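Side-chain contacts in ACYL carrier protein ACPA (Mycobacterium tuberculosis, PDB 2CGQ), which probably carries acyl groups as thioesters on a phosphopantetheine arm: residues R37-D42 with L55-L60; N32-R37 with E70-I75. All blocks are in the same frame, centred on the assembly; numbering follows the deposited sequence.

Contact 1. Residues R37-D42 with L55-L60; sequences RILRTD and LGFDSL
With chi1 at -59°, Leu-39 has CG anti to its carbonyl carbon and beside its backbone N; chi2 of 170° sets CD1 anti to CA, and both methyls reach the loop at Leu-55 and Phe-57, where Phe-57, with a similar first torsion, turns one face of its ring to CD2 of Leu-39. In the helical-bundle fold of acyl carrier proteins, this contact seats the end of helix 27-39 against the loop leading into helix 59-73. The central interaction is a CH-pi contact: CD2 of Leu-39 stands 3.9 Å from the centroid of the Phe-57 ring and only 13° off its normal, squarely over one face. The other branch, CD1 of Leu-39, lies off to one side, 3.8 Å from CE1 of Phe-57, while also packing on CB of Leu-55. The leucine and phenylalanine side chains cross at roughly a right angle, and CG of Leu-39 sits close to CE1 and CZ of Phe-57. Leu-51 and Leu-62 add further apolar contacts to Phe-57. Just beyond Leu-39 the helix closes in a Schellman motif with Arg-40, at positive phi, as its C-prime residue. Across the contact, Asp-58 N-caps helix 59-73, and Ser-59 in the Asp-Ser-Leu sequence is probably where phosphopantetheine is attached. A more distant touch completes the packing, with CG2 of Ile-38 approaching CE2 of Phe-57 obliquely at 4.2 Å.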
loop_
_atom_site.group_PDB
_atom_site.type_symbol
_atom_site.label_atom_id
_atom_site.label_comp_id
_atom_site.label_asym_id
_atom_site.label_seq_id
_atom_site.Cartn_x
_atom_site.Cartn_y
_atom_site.Cartn_z
ATOM N N ARG A 37 -0.659 -9.982 1.528
ATOM C CA ARG A 37 -0.288 -10.593 2.799
ATOM C C ARG A 37 -1.150 -9.974 3.927
ATOM O O ARG A 37 -1.755 -10.680 4.733
ATOM C CB ARG A 37 1.203 -10.343 3.031
ATOM C CG ARG A 37 2.036 -11.332 3.728
ATOM C CD ARG A 37 3.233 -10.647 4.433
ATOM N NE ARG A 37 2.712 -9.585 5.325
ATOM C CZ ARG A 37 2.303 -9.759 6.591
ATOM N NH1 ARG A 37 2.390 -10.922 7.159
ATOM N NH2 ARG A 37 1.721 -8.745 7.246
ATOM N N ILE A 38 -1.216 -8.646 3.958
ATOM C CA ILE A 38 -2.004 -7.925 4.978
ATOM C C ILE A 38 -3.481 -8.239 4.937
ATOM O O ILE A 38 -4.104 -8.467 5.991
ATOM C CB ILE A 38 -1.782 -6.380 4.888
ATOM C CG1 ILE A 38 -0.356 -6.071 5.298
ATOM C CG2 ILE A 38 -2.804 -5.573 5.752
ATOM C CD1 ILE A 38 0.075 -4.664 4.866
ATOM N N LEU A 39 -4.060 -8.317 3.763
ATOM C CA LEU A 39 -5.477 -8.598 3.646
ATOM C C LEU A 39 -5.779 -10.116 3.640
ATOM O O LEU A 39 -6.957 -10.506 3.680
ATOM C CB LEU A 39 -6.045 -8.035 2.379
ATOM C CG LEU A 39 -5.952 -6.539 2.103
ATOM C CD1 LEU A 39 -6.369 -6.309 0.697
ATOM C CD2 LEU A 39 -6.842 -5.807 3.067
ATOM N N ARG A 40 -4.745 -10.968 3.576
ATOM C CA ARG A 40 -4.978 -12.410 3.439
ATOM C C ARG A 40 -5.888 -12.762 2.254
ATOM O O ARG A 40 -6.862 -13.530 2.384
ATOM C CB ARG A 40 -5.575 -12.939 4.735
ATOM C CG ARG A 40 -4.614 -12.796 5.847
ATOM C CD ARG A 40 -5.227 -13.235 7.096
ATOM N NE ARG A 40 -4.482 -12.614 8.170
ATOM C CZ ARG A 40 -4.170 -13.207 9.291
ATOM N NH1 ARG A 40 -3.479 -12.542 10.188
ATOM N NH2 ARG A 40 -4.536 -14.469 9.525
ATOM N N THR A 41 -5.549 -12.255 1.089
ATOM C CA THR A 41 -6.314 -12.543 -0.131
ATOM C C THR A 41 -5.375 -12.898 -1.265
ATOM O O THR A 41 -4.198 -12.571 -1.212
ATOM C CB THR A 41 -7.183 -11.350 -0.515
ATOM O OG1 THR A 41 -7.949 -11.667 -1.673
ATOM C CG2 THR A 41 -6.339 -10.133 -0.844
ATOM N N ASP A 42 -5.889 -13.612 -2.254
ATOM C CA ASP A 42 -5.142 -13.893 -3.486
ATOM C C ASP A 42 -5.752 -13.141 -4.652
ATOM O O ASP A 42 -5.356 -13.347 -5.817
ATOM C CB ASP A 42 -5.129 -15.390 -3.796
ATOM C CG ASP A 42 -6.536 -15.990 -3.873
ATOM O OD1 ASP A 42 -6.667 -17.236 -4.062
ATOM O OD2 ASP A 42 -7.517 -15.227 -3.691
ATOM N N LEU A 55 -10.905 -2.886 -1.530
ATOM C CA LEU A 55 -10.076 -3.944 -0.932
ATOM C C LEU A 55 -10.365 -4.243 0.534
ATOM O O LEU A 55 -9.878 -5.257 1.073
ATOM C CB LEU A 55 -8.600 -3.621 -1.121
ATOM C CG LEU A 55 -8.150 -3.613 -2.571
ATOM C CD1 LEU A 55 -6.724 -3.168 -2.689
ATOM C CD2 LEU A 55 -8.275 -5.017 -3.155
ATOM N N GLY A 56 -11.137 -3.356 1.156
ATOM C CA GLY A 56 -11.577 -3.470 2.528
ATOM C C GLY A 56 -10.524 -3.149 3.574
ATOM O O GLY A 56 -10.544 -3.698 4.694
ATOM N N PHE A 57 -9.572 -2.286 3.252
ATOM C CA PHE A 57 -8.675 -1.760 4.264
ATOM C C PHE A 57 -9.467 -0.986 5.308
ATOM O O PHE A 57 -10.438 -0.308 4.999
ATOM C CB PHE A 57 -7.587 -0.827 3.682
ATOM C CG PHE A 57 -6.396 -1.552 3.120
ATOM C CD1 PHE A 57 -6.394 -2.049 1.844
ATOM C CD2 PHE A 57 -5.276 -1.765 3.902
ATOM C CE1 PHE A 57 -5.273 -2.696 1.351
ATOM C CE2 PHE A 57 -4.156 -2.409 3.404
ATOM C CZ PHE A 57 -4.153 -2.913 2.195
ATOM N N ASP A 58 -9.027 -1.113 6.557
ATOM C CA ASP A 58 -9.514 -0.330 7.655
ATOM C C ASP A 58 -8.303 0.413 8.236
ATOM O O ASP A 58 -7.207 0.362 7.682
ATOM C CB ASP A 58 -10.253 -1.226 8.678
ATOM C CG ASP A 58 -9.396 -2.333 9.242
ATOM O OD1 ASP A 58 -8.186 -2.346 9.024
ATOM O OD2 ASP A 58 -9.931 -3.202 9.978
ATOM N N SER A 59 -8.499 1.163 9.307
ATOM C CA SER A 59 -7.402 1.965 9.806
ATOM C C SER A 59 -6.207 1.125 10.265
ATOM O O SER A 59 -5.078 1.497 10.003
ATOM C CB SER A 59 -7.851 2.887 10.916
ATOM O OG SER A 59 -8.352 2.124 11.974
ATOM N N LEU A 60 -6.470 -0.000 10.924
ATOM C CA LEU A 60 -5.374 -0.884 11.362
ATOM C C LEU A 60 -4.637 -1.368 10.094
ATOM O O LEU A 60 -3.445 -1.362 10.068
ATOM C CB LEU A 60 -5.922 -2.076 12.119
ATOM C CG LEU A 60 -4.943 -3.228 12.411
ATOM C CD1 LEU A 60 -3.751 -2.694 13.043
ATOM C CD2 LEU A 60 -5.603 -4.283 13.238
#

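Contact 2. Residues N32-R37 with E70-I75; sequences NATIQR and EDEFDI
Thr-34 and Glu-72 link helix 27-39 to the last turns of helix 59-73 in the acyl carrier protein bundle, and they do so through a polar bridge rather than apolar packing. Glu-72 reaches across with an almost fully extended chain: CG lies anti to the backbone N (chi1 -179°), and the next torsion continues straight, which delivers the carboxylate to the neighbouring helix. Thr-34 meets it with the rotamer that keeps OG1 beside its own backbone N and opposite its carbonyl carbon (chi1 -66°). The two side chains run past each other in opposite directions. OG1 of Thr-34 donates a short hydrogen bond of 2.6 Å to OE2 of Glu-72, entering on the syn side and only 18° out of the carboxylate plane.

The same hydroxyl also contacts Ala-30 O, one turn back in its helix, by a hydrogen bond. A water molecule closes the bridge into a ring, donating to both partners and so leaving the carboxylate gripped at each oxygen, a setting consistent with an ionised Glu-72. The threonine is buried whereas the glutamate is exposed, which places the bridge where the helix interface meets solvent. Nearby, Phe-73 turns to other neighbours, packing on Ala-30 and Ile-31 of helix 27-39 and on Val-95 of helix 88-96. Of the water's two bonds, that to OE1 of Glu-72 is the shorter at 2.6 Å, against 3.2 Å to OG1 of Thr-34.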
loop_
_atom_site.group_PDB
_atom_site.type_symbol
_atom_site.label_atom_id
_atom_site.label_comp_id
_atom_site.label_asym_id
_atom_site.label_seq_id
_atom_site.Cartn_x
_atom_site.Cartn_y
_atom_site.Cartn_z
ATOM N N ASN A 32 2.061 -5.287 -4.282
ATOM C CA ASN A 32 0.862 -6.129 -4.374
ATOM C C ASN A 32 0.940 -7.289 -3.425
ATOM O O ASN A 32 -0.036 -7.592 -2.731
ATOM C CB ASN A 32 0.646 -6.661 -5.790
ATOM C CG ASN A 32 0.362 -5.583 -6.784
ATOM O OD1 ASN A 32 0.016 -4.428 -6.428
ATOM N ND2 ASN A 32 0.467 -5.946 -8.063
ATOM N N ALA A 33 2.096 -7.946 -3.378
ATOM C CA ALA A 33 2.295 -9.085 -2.449
ATOM C C ALA A 33 2.082 -8.648 -0.990
ATOM O O ALA A 33 1.457 -9.390 -0.233
ATOM C CB ALA A 33 3.671 -9.669 -2.625
ATOM N N THR A 34 2.587 -7.467 -0.615
ATOM C CA THR A 34 2.435 -6.956 0.763
ATOM C C THR A 34 0.958 -6.678 1.043
ATOM O O THR A 34 0.406 -7.020 2.116
ATOM C CB THR A 34 3.326 -5.703 0.940
ATOM O OG1 THR A 34 4.720 -6.147 0.826
ATOM C CG2 THR A 34 3.073 -5.002 2.293
ATOM N N ILE A 35 0.305 -6.019 0.089
ATOM C CA ILE A 35 -1.140 -5.807 0.185
ATOM C C ILE A 35 -1.896 -7.132 0.379
ATOM O O ILE A 35 -2.739 -7.278 1.251
ATOM C CB ILE A 35 -1.657 -5.042 -1.051
ATOM C CG1 ILE A 35 -1.185 -3.580 -0.967
ATOM C CG2 ILE A 35 -3.166 -5.164 -1.103
ATOM C CD1 ILE A 35 -1.479 -2.707 -2.278
ATOM N N GLN A 36 -1.579 -8.116 -0.451
ATOM C CA GLN A 36 -2.187 -9.432 -0.296
ATOM C C GLN A 36 -1.894 -10.102 1.037
ATOM O O GLN A 36 -2.784 -10.754 1.601
ATOM C CB GLN A 36 -1.779 -10.329 -1.452
ATOM C CG GLN A 36 -2.372 -9.894 -2.795
ATOM C CD GLN A 36 -1.807 -10.673 -3.946
ATOM O OE1 GLN A 36 -0.638 -11.065 -3.901
ATOM N NE2 GLN A 36 -2.633 -10.933 -4.987
ATOM N N ARG A 37 -0.659 -9.982 1.528
ATOM C CA ARG A 37 -0.288 -10.593 2.799
ATOM C C ARG A 37 -1.150 -9.974 3.927
ATOM O O ARG A 37 -1.755 -10.680 4.733
ATOM C CB ARG A 37 1.203 -10.343 3.031
ATOM C CG ARG A 37 2.036 -11.332 3.728
ATOM C CD ARG A 37 3.233 -10.647 4.433
ATOM N NE ARG A 37 2.712 -9.585 5.325
ATOM C CZ ARG A 37 2.303 -9.759 6.591
ATOM N NH1 ARG A 37 2.390 -10.922 7.159
ATOM N NH2 ARG A 37 1.721 -8.745 7.246
ATOM N N GLU A 70 7.458 0.781 4.779
ATOM C CA GLU A 70 8.656 1.470 5.309
ATOM C C GLU A 70 9.761 0.479 5.697
ATOM O O GLU A 70 10.946 0.649 5.367
ATOM C CB GLU A 70 8.275 2.305 6.554
ATOM C CG GLU A 70 7.404 3.534 6.203
ATOM C CD GLU A 70 7.152 4.454 7.416
ATOM O OE1 GLU A 70 6.997 3.912 8.553
ATOM O OE2 GLU A 70 7.073 5.710 7.234
ATOM N N ASP A 71 9.372 -0.603 6.354
ATOM C CA ASP A 71 10.359 -1.598 6.727
ATOM C C ASP A 71 10.883 -2.396 5.522
ATOM O O ASP A 71 12.059 -2.766 5.487
ATOM C CB ASP A 71 9.762 -2.574 7.753
ATOM C CG ASP A 71 9.706 -1.987 9.176
ATOM O OD1 ASP A 71 10.579 -1.141 9.491
ATOM O OD2 ASP A 71 8.824 -2.406 9.973
ATOM N N GLU A 72 9.985 -2.747 4.604
ATOM C CA GLU A 72 10.332 -3.586 3.440
ATOM C C GLU A 72 11.291 -2.884 2.522
ATOM O O GLU A 72 12.232 -3.477 2.003
ATOM C CB GLU A 72 9.082 -3.982 2.661
ATOM C CG GLU A 72 9.366 -4.864 1.448
ATOM C CD GLU A 72 8.100 -5.397 0.796
ATOM O OE1 GLU A 72 8.230 -6.285 -0.091
ATOM O OE2 GLU A 72 6.987 -4.906 1.167
ATOM N N PHE A 73 11.041 -1.616 2.297
ATOM C CA PHE A 73 11.798 -0.838 1.322
ATOM C C PHE A 73 12.829 0.060 1.970
ATOM O O PHE A 73 13.615 0.667 1.243
ATOM C CB PHE A 73 10.874 -0.038 0.415
ATOM C CG PHE A 73 10.136 -0.878 -0.571
ATOM C CD1 PHE A 73 10.734 -1.266 -1.764
ATOM C CD2 PHE A 73 8.849 -1.264 -0.323
ATOM C CE1 PHE A 73 10.005 -2.046 -2.722
ATOM C CE2 PHE A 73 8.127 -2.062 -1.193
ATOM C CZ PHE A 73 8.700 -2.476 -2.415
ATOM N N ASP A 74 12.897 0.073 3.300
ATOM C CA ASP A 74 13.763 0.991 4.056
ATOM C C ASP A 74 13.529 2.433 3.607
ATOM O O ASP A 74 14.476 3.195 3.251
ATOM C CB ASP A 74 15.260 0.617 4.004
ATOM C CG ASP A 74 16.071 1.228 5.214
ATOM O OD1 ASP A 74 17.340 1.277 5.112
ATOM O OD2 ASP A 74 15.406 1.654 6.247
ATOM N N ILE A 75 12.257 2.811 3.644
ATOM C CA ILE A 75 11.847 4.161 3.308
ATOM C C ILE A 75 11.048 4.743 4.468
ATOM O O ILE A 75 10.813 4.089 5.491
ATOM C CB ILE A 75 11.044 4.187 1.978
ATOM C CG1 ILE A 75 9.731 3.450 2.105
ATOM C CG2 ILE A 75 11.887 3.563 0.820
ATOM C CD1 ILE A 75 8.872 3.510 0.919
HETATM O O HOH W 1 6.544 -7.954 -1.041
#

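How the contacts relate
From the N terminus, the chain first runs through helix 27-39, whose later turns supply one side of both contacts; the segments overlap at Arg-37, which makes neither contact but forms a salt bridge with Glu-68. An irregular loop then returns to Leu-55, and contact 1 closes it just before helix 59-73 begins. The chain continues along that helix to its far end, where contact 2 closes a wider loop; contact 1 is therefore nested inside contact 2. Contact 1 ties the end of helix 27-39 to the loop entering helix 59-73, contact 2 ties the two helices themselves, and their centres are about 13 Å apart. CG2 of Ile-35 packs 4.1 Å from CE1 of Phe-57, bringing the segment 32-37 up to Phe-57 of contact 1.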